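Local coordinates for protein Sso-CP2 metallo-carboxypetidase (Sulfolobus solfataricus, PDB 4MMO) that probably cleaves residues from the C-terminal end of peptides as a zinc-dependent carboxypeptidase of the M20 peptidase family, at residues R112-A115 / I116-L119; P207-D210 / L211-I215; D419-K422 / A423-H426. All coordinates share one frame; numbering follows the deposited sequence.

Interaction 1: residues R112-A115 / I116-L119; sequences RLFA and IKHL
His118 N donates to Phe114 O at 3.0 Å, one of four successive i to i+4 bonds that close this turn of helix 102-121; the straightest, at 169°, runs from Leu119 N to Ala115 O. Phe114 O has a second neighbour, because the imidazole of His118 folds back over it. With CG anti to its own carbonyl carbon (chi1 -67°), the ring lies with one face above that oxygen, offset toward the rim, and CD2 comes within 3.0 Å of Phe114 O. The ring nitrogens are used outward: ND1 is hydrogen-bonded to Glu428 of helix 417-433 and NE2 to Glu4 of helix 3-12. With an alanine here, the carboxylates of Glu4 and Glu428 would probably lose their shared partner, and the Phe114 carbonyl its cover. Lys117 keeps its charge at the surface, where NZ forms a salt bridge with Asp121 one turn on, while its aliphatic part runs alongside Phe114, CD lying 4.0 Å from CD1 of the ring. Ile116 suits the inner side: its CG1 rests 3.3 Å from Arg112 O and its side chain packs on Val129 and Leu131 of strand 128-134. Ala115, small enough for a close helix neighbour, meets Thr427 and Glu428. Arg112 reaches in the other direction, NH1 hydrogen-bonded to Met162 O and its side chain about 6 Å from that of the zinc ligand Glu163. One turn therefore divides its chemistry by direction: aliphatic groups seal helix against sheet, whereas a histidine between two glutamates, probably polarised by them and perhaps more readily protonated, ties three helices together beside the metal-binding domain's sheet.

Interaction 2: residues P207-D210 / L211-I215; sequences PCID and LAKII. With SO4 (sulfate ion), chain G.
Lys213 lies against Ile209 one turn earlier in helix 207-218, and its side chain can be followed outward atom by atom. CB sits 3.4 Å from Ile209 O, the same oxygen that accepts the backbone N of Lys213 at 2.8 Å. CG and CD continue past that carbonyl, and CE then reaches the aliphatic flank of Ile209, 3.9 Å from its CG1; CE also lies 3.6 Å from O1 of a sulfate. The two side chains run side by side and point the same way, since Ile209 places CG1 anti to its backbone N (chi1 -178°) and thereby sends CG1 and CD1 along the lysine. A bend at the last torsion, chi4 -59°, turns NZ off this path to the sulfate, where it donates to O1 at 2.9 Å. NZ is also hydrogen-bonded to Ser216 O and Val219 O of the second subunit, and the sulfate, probably from the crystallisation liquor, is held in addition by Met221 N of that subunit. Long and flexible, lysine can thus cover its greasy neighbour and still deliver its ammonium across the interface. The rest of the turn serves two other surfaces. Leu211 and Ile214 are buried inward, Leu211 on strands 178-190 and 299-312, and Asp210 turns its carboxylate to Arg205 and Tyr191. Cys208 is fastened by a disulfide to Cys289 on strand 283-290, while Ala212, with only a methyl to accommodate, meets Ala212 of the second subunit. This is the helix-to-helix seam of the M20 dimerisation domain: small and aliphatic residues bring the subunits close, and the ammonium of Lys213, gripped by two carbonyls and an anion, would probably be kept charged and fixed in direction.

Interaction 3: residues D419-K422 / A423-H426; sequences DYYK and AIKH
Tyr420 and Ile424 make the tight side of this alpha-helical i to i+4 contact in helix 417-433, which packs against helices 3-12 and 102-121 in the zinc-binding domain. Ile424 CD1 lies over one face of the phenol ring, 4.1 Å from its centroid and 21° off the normal, a CH-pi contact offset toward the hydroxyl end. The ring is brought there because Tyr420 CG stands anti to the backbone N (chi1 172°). Tyrosine suits the place by giving the isoleucine a broad flat surface while its OH is hydrogen-bonded to Glu4 O of helix 3-12. Tyr421 flanks the same methyl more loosely, its CD1 4.3 Å from Ile424 CD1, and carries its hydroxyl to Asp2. The opposite character belongs to Lys422 and Lys425: both chains are extended beyond CG, and Lys425 is exposed, as fits long charged residues on the outer flank, although their side chains still brush Tyr367 and Val366 of helix 354-367. Buried Ala423 is small enough to sit close to the preceding turn, its CB 3.4 Å from Asp419 O. Its N is shared, donating to Asp419 O and weakly to Tyr420 O, whereas His426 N donates to Lys422 O at 2.7 Å.

Overall arrangement
Interactions 1, 2 and 3 follow one another along the chain, each within a single helix: 102-121, 207-218 and 417-433. Interactions 1 and 3 are neighbours in the zinc-binding domain, their centres 11 Å apart. There the two helices touch directly, with Ala115 CB 3.4 Å from Ile424 O and Phe114 CD2 3.5 Å from Tyr420 OH, so segments far apart in sequence pack against each other, helix 102-121 also lying on strand 128-134 of the mixed sheet. Interaction 2 lies across the chain's centre, its centre 54 Å from that of interaction 1, on the antiparallel sheet of the dimerisation domain. The set thus samples both halves of the M20 architecture: helix packing in one, subunit interface in the other.

Interaction 1: residues R112-A115 / I116-L119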
ATOM      1  N   ARG A 112     -21.490 -34.761  -3.036  1.00 36.83           N
ATOM      2  CA  ARG A 112     -22.089 -35.058  -4.330  1.00 36.49           C
ATOM      3  C   ARG A 112     -21.616 -36.405  -4.867  1.00 44.85           C
ATOM      4  O   ARG A 112     -22.404 -37.165  -5.430  1.00 42.76           O
ATOM      5  CB  ARG A 112     -21.758 -33.958  -5.338  1.00 31.05           C
ATOM      6  CG  ARG A 112     -22.397 -32.621  -5.023  1.00 26.09           C
ATOM      7  CD  ARG A 112     -21.991 -31.570  -6.036  1.00 29.46           C
ATOM      8  NE  ARG A 112     -22.689 -30.307  -5.819  1.00 35.25           N
ATOM      9  CZ  ARG A 112     -22.497 -29.210  -6.545  1.00 30.72           C
ATOM     10  NH1 ARG A 112     -21.621 -29.213  -7.540  1.00 35.91           N
ATOM     11  NH2 ARG A 112     -23.177 -28.107  -6.271  1.00 30.05           N
ATOM     12  N   LEU A 113     -20.330 -36.695  -4.684  1.00 37.75           N
ATOM     13  CA  LEU A 113     -19.748 -37.956  -5.145  1.00 36.53           C
ATOM     14  C   LEU A 113     -20.384 -39.154  -4.454  1.00 37.95           C
ATOM     15  O   LEU A 113     -20.669 -40.168  -5.087  1.00 35.08           O
ATOM     16  CB  LEU A 113     -18.238 -37.982  -4.886  1.00 31.90           C
ATOM     17  CG  LEU A 113     -17.296 -37.696  -6.053  1.00 46.22           C
ATOM     18  CD1 LEU A 113     -15.852 -37.753  -5.568  1.00 47.00           C
ATOM     19  CD2 LEU A 113     -17.498 -38.677  -7.195  1.00 57.76           C
ATOM     20  N   PHE A 114     -20.591 -39.040  -3.147  1.00 31.51           N
ATOM     21  CA  PHE A 114     -21.160 -40.135  -2.383  1.00 31.01           C
ATOM     22  C   PHE A 114     -22.659 -40.294  -2.663  1.00 45.22           C
ATOM     23  O   PHE A 114     -23.185 -41.402  -2.584  1.00 43.13           O
ATOM     24  CB  PHE A 114     -20.876 -39.959  -0.891  1.00 33.91           C
ATOM     25  CG  PHE A 114     -19.534 -40.498  -0.474  1.00 37.60           C
ATOM     26  CD1 PHE A 114     -19.340 -41.862  -0.334  1.00 45.39           C
ATOM     27  CD2 PHE A 114     -18.463 -39.646  -0.246  1.00 33.00           C
ATOM     28  CE1 PHE A 114     -18.109 -42.368   0.035  1.00 51.36           C
ATOM     29  CE2 PHE A 114     -17.229 -40.147   0.125  1.00 45.32           C
ATOM     30  CZ  PHE A 114     -17.052 -41.510   0.265  1.00 49.06           C
ATOM     31  N   ALA A 115     -23.334 -39.202  -3.012  1.00 33.67           N
ATOM     32  CA  ALA A 115     -24.730 -39.285  -3.434  1.00 41.63           C
ATOM     33  C   ALA A 115     -24.831 -40.111  -4.711  1.00 36.41           C
ATOM     34  O   ALA A 115     -25.661 -41.013  -4.812  1.00 38.07           O
ATOM     35  CB  ALA A 115     -25.313 -37.899  -3.655  1.00 23.23           C
ATOM     36  N   ILE A 116     -23.971 -39.808  -5.679  1.00 36.11           N
ATOM     37  CA  ILE A 116     -23.971 -40.521  -6.949  1.00 37.68           C
ATOM     38  C   ILE A 116     -23.700 -42.000  -6.711  1.00 50.09           C
ATOM     39  O   ILE A 116     -24.334 -42.862  -7.320  1.00 52.21           O
ATOM     40  CB  ILE A 116     -22.924 -39.943  -7.919  1.00 34.37           C
ATOM     41  CG1 ILE A 116     -23.292 -38.504  -8.287  1.00 32.67           C
ATOM     42  CG2 ILE A 116     -22.824 -40.789  -9.191  1.00 37.87           C
ATOM     43  CD1 ILE A 116     -22.184 -37.745  -9.009  1.00 31.65           C
ATOM     44  N   LYS A 117     -22.758 -42.280  -5.816  1.00 49.36           N
ATOM     45  CA  LYS A 117     -22.402 -43.648  -5.469  1.00 47.38           C
ATOM     46  C   LYS A 117     -23.602 -44.405  -4.921  1.00 49.00           C
ATOM     47  O   LYS A 117     -23.851 -45.550  -5.297  1.00 43.19           O
ATOM     48  CB  LYS A 117     -21.294 -43.650  -4.418  1.00 42.27           C
ATOM     49  CG  LYS A 117     -20.831 -45.035  -4.008  1.00 43.68           C
ATOM     50  CD  LYS A 117     -19.889 -44.972  -2.817  1.00 47.62           C
ATOM     51  CE  LYS A 117     -19.062 -46.239  -2.705  1.00 57.65           C
ATOM     52  NZ  LYS A 117     -19.894 -47.470  -2.740  1.00 52.31           N
ATOM     53  N   HIS A 118     -24.329 -43.765  -4.014  1.00 46.55           N
ATOM     54  CA  HIS A 118     -25.475 -44.396  -3.382  1.00 51.50           C
ATOM     55  C   HIS A 118     -26.518 -44.774  -4.428  1.00 45.12           C
ATOM     56  O   HIS A 118     -27.010 -45.902  -4.443  1.00 45.22           O
ATOM     57  CB  HIS A 118     -26.073 -43.472  -2.322  1.00 37.86           C
ATOM     58  CG  HIS A 118     -25.170 -43.249  -1.148  1.00 59.59           C
ATOM     59  ND1 HIS A 118     -25.486 -42.390  -0.115  1.00 64.13           N
ATOM     60  CD2 HIS A 118     -23.961 -43.772  -0.843  1.00 69.81           C
ATOM     61  CE1 HIS A 118     -24.509 -42.395   0.772  1.00 72.17           C
ATOM     62  NE2 HIS A 118     -23.569 -43.225   0.355  1.00 73.29           N
ATOM     63  N   LEU A 119     -26.833 -43.840  -5.319  1.00 49.15           N
ATOM     64  CA  LEU A 119     -27.815 -44.098  -6.362  1.00 48.51           C
ATOM     65  C   LEU A 119     -27.348 -45.209  -7.301  1.00 46.28           C
ATOM     66  O   LEU A 119     -28.143 -46.052  -7.705  1.00 43.17           O
ATOM     67  CB  LEU A 119     -28.116 -42.822  -7.150  1.00 39.12           C
ATOM     68  CG  LEU A 119     -28.782 -41.688  -6.362  1.00 48.28           C
ATOM     69  CD1 LEU A 119     -29.116 -40.526  -7.286  1.00 43.29           C
ATOM     70  CD2 LEU A 119     -30.037 -42.160  -5.642  1.00 53.91           C
TER

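Interaction 2: residues P207-D210 / L211-I215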
ATOM      1  N   PRO A 207       5.030   9.840  -8.512  1.00 43.08           N
ATOM      2  CA  PRO A 207       4.114   8.813  -9.022  1.00 49.80           C
ATOM      3  C   PRO A 207       2.966   8.479  -8.064  1.00 46.70           C
ATOM      4  O   PRO A 207       1.894   8.103  -8.538  1.00 39.43           O
ATOM      5  CB  PRO A 207       5.026   7.601  -9.216  1.00 46.28           C
ATOM      6  CG  PRO A 207       6.094   7.779  -8.201  1.00 45.12           C
ATOM      7  CD  PRO A 207       6.329   9.263  -8.122  1.00 47.16           C
ATOM      8  N   CYS A 208       3.182   8.605  -6.755  1.00 26.94           N
ATOM      9  CA  CYS A 208       2.105   8.382  -5.783  1.00 37.85           C
ATOM     10  C   CYS A 208       0.926   9.301  -6.054  1.00 38.52           C
ATOM     11  O   CYS A 208      -0.212   8.850  -6.180  1.00 44.29           O
ATOM     12  CB  CYS A 208       2.581   8.638  -4.355  1.00 40.68           C
ATOM     13  SG  CYS A 208       4.114   7.840  -3.927  1.00 73.00           S
ATOM     14  N   ILE A 209       1.205  10.598  -6.128  1.00 33.40           N
ATOM     15  CA  ILE A 209       0.154  11.585  -6.310  1.00 33.57           C
ATOM     16  C   ILE A 209      -0.513  11.401  -7.670  1.00 37.76           C
ATOM     17  O   ILE A 209      -1.738  11.471  -7.776  1.00 36.98           O
ATOM     18  CB  ILE A 209       0.686  13.043  -6.138  1.00 36.38           C
ATOM     19  CG1 ILE A 209      -0.444  14.066  -6.279  1.00 41.18           C
ATOM     20  CG2 ILE A 209       1.769  13.355  -7.139  1.00 44.27           C
ATOM     21  CD1 ILE A 209      -1.465  13.983  -5.179  1.00 47.66           C
ATOM     22  N   ASP A 210       0.291  11.149  -8.701  1.00 34.26           N
ATOM     23  CA  ASP A 210      -0.242  10.984 -10.049  1.00 45.58           C
ATOM     24  C   ASP A 210      -1.198   9.803 -10.100  1.00 42.15           C
ATOM     25  O   ASP A 210      -2.296   9.914 -10.640  1.00 37.13           O
ATOM     26  CB  ASP A 210       0.882  10.796 -11.072  1.00 37.13           C
ATOM     27  CG  ASP A 210       1.606  12.094 -11.393  1.00 51.16           C
ATOM     28  OD1 ASP A 210       1.153  13.165 -10.934  1.00 38.99           O
ATOM     29  OD2 ASP A 210       2.627  12.042 -12.116  1.00 38.97           O
ATOM     30  N   LEU A 211      -0.788   8.679  -9.525  1.00 32.44           N
ATOM     31  CA  LEU A 211      -1.625   7.488  -9.530  1.00 34.34           C
ATOM     32  C   LEU A 211      -2.856   7.678  -8.641  1.00 46.49           C
ATOM     33  O   LEU A 211      -3.954   7.238  -8.994  1.00 37.09           O
ATOM     34  CB  LEU A 211      -0.827   6.262  -9.084  1.00 28.26           C
ATOM     35  CG  LEU A 211      -1.537   4.913  -9.242  1.00 41.62           C
ATOM     36  CD1 LEU A 211      -2.004   4.684 -10.680  1.00 36.43           C
ATOM     37  CD2 LEU A 211      -0.628   3.778  -8.795  1.00 42.76           C
ATOM     38  N   ALA A 212      -2.676   8.334  -7.496  1.00 41.79           N
ATOM     39  CA  ALA A 212      -3.803   8.653  -6.622  1.00 41.78           C
ATOM     40  C   ALA A 212      -4.823   9.487  -7.382  1.00 38.85           C
ATOM     41  O   ALA A 212      -6.030   9.300  -7.236  1.00 34.86           O
ATOM     42  CB  ALA A 212      -3.331   9.401  -5.381  1.00 33.69           C
ATOM     43  N   LYS A 213      -4.332  10.408  -8.203  1.00 30.36           N
ATOM     44  CA  LYS A 213      -5.213  11.259  -8.987  1.00 37.04           C
ATOM     45  C   LYS A 213      -5.945  10.442 -10.043  1.00 39.17           C
ATOM     46  O   LYS A 213      -7.129  10.662 -10.284  1.00 39.82           O
ATOM     47  CB  LYS A 213      -4.424  12.403  -9.631  1.00 41.27           C
ATOM     48  CG  LYS A 213      -4.478  13.695  -8.825  1.00 46.99           C
ATOM     49  CD  LYS A 213      -3.346  14.644  -9.179  1.00 42.75           C
ATOM     50  CE  LYS A 213      -3.327  15.852  -8.250  1.00 52.59           C
ATOM     51  NZ  LYS A 213      -4.605  16.623  -8.286  1.00 42.36           N
ATOM     52  N   ILE A 214      -5.241   9.491 -10.652  1.00 37.67           N
ATOM     53  CA  ILE A 214      -5.819   8.631 -11.681  1.00 35.16           C
ATOM     54  C   ILE A 214      -6.994   7.828 -11.133  1.00 44.79           C
ATOM     55  O   ILE A 214      -8.097   7.877 -11.683  1.00 43.85           O
ATOM     56  CB  ILE A 214      -4.763   7.656 -12.256  1.00 38.93           C
ATOM     57  CG1 ILE A 214      -3.742   8.409 -13.115  1.00 41.12           C
ATOM     58  CG2 ILE A 214      -5.421   6.538 -13.070  1.00 34.94           C
ATOM     59  CD1 ILE A 214      -4.291   8.986 -14.412  1.00 47.17           C
ATOM     60  N   ILE A 215      -6.764   7.089 -10.052  1.00 38.98           N
ATOM     61  CA  ILE A 215      -7.814   6.242  -9.497  1.00 44.75           C
ATOM     62  C   ILE A 215      -8.969   7.086  -8.958  1.00 43.37           C
ATOM     63  O   ILE A 215     -10.102   6.615  -8.885  1.00 37.53           O
ATOM     64  CB  ILE A 215      -7.283   5.279  -8.407  1.00 42.39           C
ATOM     65  CG1 ILE A 215      -6.643   6.054  -7.257  1.00 40.12           C
ATOM     66  CG2 ILE A 215      -6.291   4.294  -9.019  1.00 42.12           C
ATOM     67  CD1 ILE A 215      -6.175   5.180  -6.114  1.00 57.54           C
TER
HETATM   68  S   SO4 G 501      -5.697  19.034 -11.094  1.00 76.43           S
HETATM   69  O1  SO4 G 501      -4.874  17.848 -10.869  1.00 51.02           O
HETATM   70  O2  SO4 G 501      -6.884  18.651 -11.851  1.00 65.30           O
HETATM   71  O3  SO4 G 501      -6.105  19.606  -9.811  1.00 78.51           O
HETATM   72  O4  SO4 G 501      -4.931  20.027 -11.848  1.00 63.56           O

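Interaction 3: residues D419-K422 / A423-H426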
ATOM      1  N   ASP A 419     -24.281 -31.349   8.572  1.00 37.81           N
ATOM      2  CA  ASP A 419     -24.534 -30.618   7.334  1.00 52.83           C
ATOM      3  C   ASP A 419     -23.915 -31.343   6.145  1.00 42.90           C
ATOM      4  O   ASP A 419     -24.406 -31.238   5.022  1.00 41.66           O
ATOM      5  CB  ASP A 419     -24.005 -29.186   7.423  1.00 50.67           C
ATOM      6  CG  ASP A 419     -24.815 -28.323   8.367  1.00 58.67           C
ATOM      7  OD1 ASP A 419     -25.912 -28.755   8.779  1.00 70.25           O
ATOM      8  OD2 ASP A 419     -24.364 -27.208   8.692  1.00 56.49           O
ATOM      9  N   TYR A 420     -22.836 -32.081   6.395  1.00 41.61           N
ATOM     10  CA  TYR A 420     -22.197 -32.864   5.346  1.00 38.64           C
ATOM     11  C   TYR A 420     -23.127 -33.989   4.911  1.00 37.87           C
ATOM     12  O   TYR A 420     -23.264 -34.272   3.722  1.00 41.24           O
ATOM     13  CB  TYR A 420     -20.865 -33.441   5.833  1.00 36.32           C
ATOM     14  CG  TYR A 420     -20.231 -34.421   4.873  1.00 34.43           C
ATOM     15  CD1 TYR A 420     -19.959 -34.059   3.559  1.00 31.25           C
ATOM     16  CD2 TYR A 420     -19.895 -35.705   5.281  1.00 36.32           C
ATOM     17  CE1 TYR A 420     -19.376 -34.953   2.675  1.00 30.57           C
ATOM     18  CE2 TYR A 420     -19.310 -36.604   4.405  1.00 40.94           C
ATOM     19  CZ  TYR A 420     -19.049 -36.222   3.105  1.00 40.78           C
ATOM     20  OH  TYR A 420     -18.467 -37.111   2.231  1.00 43.43           O
ATOM     21  N   TYR A 421     -23.770 -34.622   5.886  1.00 35.36           N
ATOM     22  CA  TYR A 421     -24.693 -35.716   5.604  1.00 43.90           C
ATOM     23  C   TYR A 421     -25.971 -35.220   4.935  1.00 44.94           C
ATOM     24  O   TYR A 421     -26.520 -35.899   4.070  1.00 41.36           O
ATOM     25  CB  TYR A 421     -25.021 -36.491   6.883  1.00 41.44           C
ATOM     26  CG  TYR A 421     -23.861 -37.318   7.388  1.00 55.12           C
ATOM     27  CD1 TYR A 421     -23.293 -38.304   6.592  1.00 57.14           C
ATOM     28  CD2 TYR A 421     -23.336 -37.117   8.655  1.00 68.70           C
ATOM     29  CE1 TYR A 421     -22.233 -39.061   7.041  1.00 57.38           C
ATOM     30  CE2 TYR A 421     -22.273 -37.873   9.114  1.00 71.24           C
ATOM     31  CZ  TYR A 421     -21.726 -38.842   8.303  1.00 58.69           C
ATOM     32  OH  TYR A 421     -20.669 -39.600   8.753  1.00 54.27           O
ATOM     33  N   LYS A 422     -26.442 -34.036   5.319  1.00 33.93           N
ATOM     34  CA  LYS A 422     -27.619 -33.465   4.666  1.00 45.41           C
ATOM     35  C   LYS A 422     -27.302 -33.103   3.220  1.00 49.20           C
ATOM     36  O   LYS A 422     -28.177 -33.153   2.358  1.00 36.76           O
ATOM     37  CB  LYS A 422     -28.129 -32.222   5.399  1.00 40.04           C
ATOM     38  CG  LYS A 422     -28.886 -32.504   6.685  1.00 45.42           C
ATOM     39  CD  LYS A 422     -29.739 -31.306   7.066  1.00 76.69           C
ATOM     40  CE  LYS A 422     -30.188 -31.354   8.514  1.00 85.65           C
ATOM     41  NZ  LYS A 422     -30.540 -29.994   9.011  1.00 92.67           N
ATOM     42  N   ALA A 423     -26.048 -32.739   2.958  1.00 39.23           N
ATOM     43  CA  ALA A 423     -25.647 -32.333   1.616  1.00 35.41           C
ATOM     44  C   ALA A 423     -25.674 -33.528   0.670  1.00 37.84           C
ATOM     45  O   ALA A 423     -26.165 -33.424  -0.457  1.00 36.52           O
ATOM     46  CB  ALA A 423     -24.262 -31.691   1.639  1.00 30.71           C
ATOM     47  N   ILE A 424     -25.138 -34.656   1.130  1.00 34.44           N
ATOM     48  CA  ILE A 424     -25.222 -35.906   0.380  1.00 38.79           C
ATOM     49  C   ILE A 424     -26.690 -36.196   0.077  1.00 49.50           C
ATOM     50  O   ILE A 424     -27.060 -36.545  -1.043  1.00 45.44           O
ATOM     51  CB  ILE A 424     -24.629 -37.088   1.186  1.00 38.22           C
ATOM     52  CG1 ILE A 424     -23.126 -36.885   1.401  1.00 37.51           C
ATOM     53  CG2 ILE A 424     -24.875 -38.419   0.469  1.00 31.38           C
ATOM     54  CD1 ILE A 424     -22.505 -37.833   2.414  1.00 36.15           C
ATOM     55  N   LYS A 425     -27.514 -36.023   1.101  1.00 36.79           N
ATOM     56  CA  LYS A 425     -28.940 -36.304   1.039  1.00 43.92           C
ATOM     57  C   LYS A 425     -29.642 -35.380   0.042  1.00 45.20           C
ATOM     58  O   LYS A 425     -30.442 -35.832  -0.779  1.00 38.38           O
ATOM     59  CB  LYS A 425     -29.505 -36.132   2.443  1.00 53.61           C
ATOM     60  CG  LYS A 425     -30.909 -36.607   2.671  1.00 74.36           C
ATOM     61  CD  LYS A 425     -31.174 -36.547   4.162  1.00 97.87           C
ATOM     62  CE  LYS A 425     -32.619 -36.795   4.526  1.00113.04           C
ATOM     63  NZ  LYS A 425     -32.798 -36.633   5.996  1.00119.60           N
ATOM     64  N   HIS A 426     -29.328 -34.089   0.116  1.00 31.98           N
ATOM     65  CA  HIS A 426     -29.844 -33.101  -0.826  1.00 35.76           C
ATOM     66  C   HIS A 426     -29.502 -33.478  -2.262  1.00 37.93           C
ATOM     67  O   HIS A 426     -30.327 -33.332  -3.164  1.00 41.72           O
ATOM     68  CB  HIS A 426     -29.280 -31.718  -0.496  1.00 29.19           C
ATOM     69  CG  HIS A 426     -29.861 -30.608  -1.314  1.00 33.75           C
ATOM     70  ND1 HIS A 426     -29.421 -29.303  -1.214  1.00 35.47           N
ATOM     71  CD2 HIS A 426     -30.851 -30.594  -2.239  1.00 36.27           C
ATOM     72  CE1 HIS A 426     -30.107 -28.541  -2.042  1.00 42.38           C
ATOM     73  NE2 HIS A 426     -30.982 -29.302  -2.681  1.00 38.34           N
TER